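Local coordinates for disease resistance protein RRS1 (Arabidopsis thaliana, PDB 4C6S), which acts as a plant immune receptor and W-box-binding transcription factor, pairing with RPS4 to recognise bacterial effectors, and contributes here its TIR domain, at residues E26-K31 against R137-T142. Residues are numbered along the deposited sequence; the frame is centred on the assembly and turned at random.
With NA (sodium ion), chain H.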
ATOM      1  N   GLU A  26      -0.448   0.533 -10.057  1.00 18.35           N
ATOM      2  CA  GLU A  26      -1.847   0.766 -10.402  1.00 23.73           C
ATOM      3  C   GLU A  26      -2.103   2.264 -10.556  1.00 24.85           C
ATOM      4  O   GLU A  26      -2.912   2.678 -11.391  1.00 23.94           O
ATOM      5  CB  GLU A  26      -2.779   0.138  -9.359  1.00 31.82           C
ATOM      6  CG  GLU A  26      -4.247   0.536  -9.477  1.00 37.39           C
ATOM      7  CD  GLU A  26      -4.924   0.019 -10.740  1.00 47.20           C
ATOM      8  OE1 GLU A  26      -4.331  -0.817 -11.464  1.00 46.77           O
ATOM      9  OE2 GLU A  26      -6.067   0.452 -11.001  1.00 53.60           O
ATOM     10  N   ALA A  27      -1.422   3.081  -9.762  1.00 21.28           N
ATOM     11  CA  ALA A  27      -1.620   4.527  -9.865  1.00 21.51           C
ATOM     12  C   ALA A  27      -1.063   5.066 -11.184  1.00 21.02           C
ATOM     13  O   ALA A  27      -1.661   5.941 -11.817  1.00 21.59           O
ATOM     14  CB  ALA A  27      -0.995   5.239  -8.663  1.00 20.01           C
ATOM     15  N   LEU A  28       0.093   4.556 -11.604  1.00 21.04           N
ATOM     16  CA  LEU A  28       0.620   4.932 -12.923  1.00 24.51           C
ATOM     17  C   LEU A  28      -0.347   4.532 -14.033  1.00 23.67           C
ATOM     18  O   LEU A  28      -0.608   5.314 -14.954  1.00 25.83           O
ATOM     19  CB  LEU A  28       1.991   4.295 -13.166  1.00 21.73           C
ATOM     20  CG  LEU A  28       3.141   4.872 -12.342  1.00 25.54           C
ATOM     21  CD1 LEU A  28       4.340   3.939 -12.443  1.00 24.36           C
ATOM     22  CD2 LEU A  28       3.492   6.273 -12.835  1.00 29.26           C
ATOM     23  N   ARG A  29      -0.895   3.322 -13.949  1.00 23.08           N
ATOM     24  CA  ARG A  29      -1.831   2.861 -14.970  1.00 25.13           C
ATOM     25  C   ARG A  29      -3.091   3.732 -15.028  1.00 27.33           C
ATOM     26  O   ARG A  29      -3.608   4.021 -16.110  1.00 28.66           O
ATOM     27  CB  ARG A  29      -2.213   1.400 -14.711  1.00 28.60           C
ATOM     28  CG  ARG A  29      -2.826   0.712 -15.896  1.00 41.81           C
ATOM     29  CD  ARG A  29      -3.492  -0.574 -15.469  1.00 42.95           C
ATOM     30  NE  ARG A  29      -4.519  -0.339 -14.456  1.00 43.98           N
ATOM     31  CZ  ARG A  29      -5.718   0.182 -14.705  1.00 46.64           C
ATOM     32  NH1 ARG A  29      -6.056   0.543 -15.937  1.00 47.47           N
ATOM     33  NH2 ARG A  29      -6.581   0.354 -13.716  1.00 51.55           N
ATOM     34  N   ARG A  30      -3.589   4.142 -13.864  1.00 28.22           N
ATOM     35  CA  ARG A  30      -4.768   4.998 -13.806  1.00 29.19           C
ATOM     36  C   ARG A  30      -4.514   6.330 -14.479  1.00 29.96           C
ATOM     37  O   ARG A  30      -5.439   6.977 -14.961  1.00 33.85           O
ATOM     38  CB  ARG A  30      -5.199   5.253 -12.358  1.00 34.64           C
ATOM     39  CG  ARG A  30      -5.919   4.100 -11.686  1.00 48.06           C
ATOM     40  CD  ARG A  30      -6.665   4.595 -10.447  1.00 53.24           C
ATOM     41  NE  ARG A  30      -5.804   5.404  -9.583  1.00 54.54           N
ATOM     42  CZ  ARG A  30      -5.104   4.916  -8.563  1.00 52.91           C
ATOM     43  NH1 ARG A  30      -5.168   3.623  -8.277  1.00 48.24           N
ATOM     44  NH2 ARG A  30      -4.344   5.718  -7.827  1.00 51.88           N
ATOM     45  N   LYS A  31      -3.250   6.729 -14.509  1.00 25.82           N
ATOM     46  CA  LYS A  31      -2.857   8.016 -15.055  1.00 25.53           C
ATOM     47  C   LYS A  31      -2.620   7.873 -16.548  1.00 27.12           C
ATOM     48  O   LYS A  31      -2.357   8.857 -17.244  1.00 33.90           O
ATOM     49  CB  LYS A  31      -1.568   8.481 -14.367  1.00 28.95           C
ATOM     50  CG  LYS A  31      -1.245   9.949 -14.569  1.00 33.35           C
ATOM     51  CD  LYS A  31      -2.242  10.823 -13.822  1.00 40.82           C
ATOM     52  CE  LYS A  31      -1.869  12.291 -13.917  1.00 49.14           C
ATOM     53  NZ  LYS A  31      -2.688  13.139 -12.993  1.00 54.44           N
ATOM     54  N   ARG A 137       2.964  12.125  -9.879  1.00 22.08           N
ATOM     55  CA  ARG A 137       2.912  13.496 -10.390  1.00 21.20           C
ATOM     56  C   ARG A 137       4.247  13.870 -11.027  1.00 25.84           C
ATOM     57  O   ARG A 137       4.295  14.503 -12.083  1.00 25.66           O
ATOM     58  CB  ARG A 137       2.565  14.480  -9.277  1.00 22.72           C
ATOM     59  CG  ARG A 137       2.697  15.937  -9.660  1.00 23.24           C
ATOM     60  CD  ARG A 137       2.168  16.820  -8.539  1.00 30.22           C
ATOM     61  NE  ARG A 137       2.880  16.527  -7.305  1.00 29.22           N
ATOM     62  CZ  ARG A 137       2.324  16.490  -6.097  1.00 36.50           C
ATOM     63  NH1 ARG A 137       1.026  16.751  -5.939  1.00 36.24           N
ATOM     64  NH2 ARG A 137       3.075  16.197  -5.045  1.00 29.32           N
ATOM     65  N   ASP A 138       5.331  13.461 -10.383  1.00 21.88           N
ATOM     66  CA  ASP A 138       6.677  13.731 -10.877  1.00 20.40           C
ATOM     67  C   ASP A 138       6.892  13.048 -12.226  1.00 21.38           C
ATOM     68  O   ASP A 138       7.306  13.701 -13.193  1.00 26.41           O
ATOM     69  CB  ASP A 138       7.693  13.231  -9.832  1.00 24.93           C
ATOM     70  CG  ASP A 138       9.146  13.460 -10.239  1.00 33.98           C
ATOM     71  OD1 ASP A 138       9.417  14.171 -11.231  1.00 32.09           O
ATOM     72  OD2 ASP A 138      10.038  12.930  -9.539  1.00 34.60           O
ATOM     73  N   VAL A 139       6.609  11.749 -12.301  1.00 23.77           N
ATOM     74  CA  VAL A 139       6.809  11.008 -13.554  1.00 23.17           C
ATOM     75  C   VAL A 139       5.916  11.564 -14.657  1.00 26.92           C
ATOM     76  O   VAL A 139       6.363  11.791 -15.787  1.00 25.46           O
ATOM     77  CB  VAL A 139       6.567   9.496 -13.357  1.00 22.12           C
ATOM     78  CG1 VAL A 139       6.553   8.763 -14.711  1.00 23.92           C
ATOM     79  CG2 VAL A 139       7.644   8.922 -12.427  1.00 24.43           C
ATOM     80  N   TYR A 140       4.662  11.816 -14.309  1.00 21.83           N
ATOM     81  CA  TYR A 140       3.692  12.321 -15.285  1.00 23.40           C
ATOM     82  C   TYR A 140       4.077  13.663 -15.874  1.00 27.25           C
ATOM     83  O   TYR A 140       4.133  13.818 -17.089  1.00 31.12           O
ATOM     84  CB  TYR A 140       2.320  12.444 -14.621  1.00 23.02           C
ATOM     85  CG  TYR A 140       1.260  13.069 -15.503  1.00 28.95           C
ATOM     86  CD1 TYR A 140       0.808  12.418 -16.638  1.00 33.09           C
ATOM     87  CD2 TYR A 140       0.704  14.301 -15.186  1.00 32.88           C
ATOM     88  CE1 TYR A 140      -0.168  12.984 -17.442  1.00 37.99           C
ATOM     89  CE2 TYR A 140      -0.275  14.873 -15.981  1.00 36.29           C
ATOM     90  CZ  TYR A 140      -0.703  14.204 -17.111  1.00 37.81           C
ATOM     91  OH  TYR A 140      -1.674  14.752 -17.911  1.00 45.28           O
ATOM     92  N   GLU A 141       4.334  14.641 -15.010  1.00 25.69           N
ATOM     93  CA  GLU A 141       4.564  15.996 -15.479  1.00 30.45           C
ATOM     94  C   GLU A 141       5.922  16.123 -16.150  1.00 32.91           C
ATOM     95  O   GLU A 141       6.110  16.950 -17.028  1.00 34.46           O
ATOM     96  CB  GLU A 141       4.398  16.997 -14.335  1.00 34.95           C
ATOM     97  CG  GLU A 141       2.953  17.074 -13.859  1.00 33.08           C
ATOM     98  CD  GLU A 141       2.668  18.273 -12.988  1.00 37.04           C
ATOM     99  OE1 GLU A 141       3.425  19.264 -13.054  1.00 37.27           O
ATOM    100  OE2 GLU A 141       1.672  18.225 -12.236  1.00 37.25           O
ATOM    101  N   THR A 142       6.867  15.282 -15.744  1.00 32.36           N
ATOM    102  CA  THR A 142       8.202  15.363 -16.312  1.00 38.90           C
ATOM    103  C   THR A 142       8.285  14.697 -17.687  1.00 34.86           C
ATOM    104  O   THR A 142       9.040  15.138 -18.543  1.00 38.42           O
ATOM    105  CB  THR A 142       9.253  14.755 -15.356  1.00 40.68           C
ATOM    106  OG1 THR A 142       9.100  15.337 -14.054  1.00 43.77           O
ATOM    107  CG2 THR A 142      10.657  15.029 -15.855  1.00 43.15           C
TER
HETATM  108 NA    NA H1156      -2.426  -2.204 -11.934  1.00 48.46          NA
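Lys31 lays its aliphatic chain across one face of the Tyr140 ring, the two side chains crossing at about a right angle. Its CE sits above the middle of the ring, 3.5 Å from the centroid of Tyr140 and only 11° off the normal, a CH-pi contact made by a methylene that the neighbouring ammonium probably polarises. The ammonium itself stays over the same face, with Lys31 NZ 4.5 Å from the Tyr140 centroid, in cation-pi range. With CG anti to the backbone N (chi1 -165°), Lys31 reaches the ring near Tyr140 CD1; the bend at chi2 (69°) then lets the rest of the chain carry CE over the middle. A long, flexible lysine suits this exposed position, since it offers methylenes to the tyrosine and keeps its charge at the surface. More deeply, Leu28 CD2 meets Val139 CG1 at 4.4 Å, a loose apolar contact between branched side chains fit for a buried seam.

Glu26 and Arg29 lie on another side of helix 20-30. Arg29 grips the carboxylate side-on, NE to Glu26 OE1 (3.0 Å) and NH2 to Glu26 OE2 (2.8 Å), while Glu26 OE1 also binds a sodium ion at 2.4 Å. In helix 128-143 Thr142 OG1 joins its own backbone N in bonding Asp138 O, the two arriving from opposite faces of the carbonyl plane.

The contact joins the end of helix 20-30 to the C-terminal part of helix 128-143 in the TIR domain. Val136 extends the apolar seam to Ala27 and Leu28, and Val8 of strand 8-12, in the parallel sheet, touches both Leu28 and Val139.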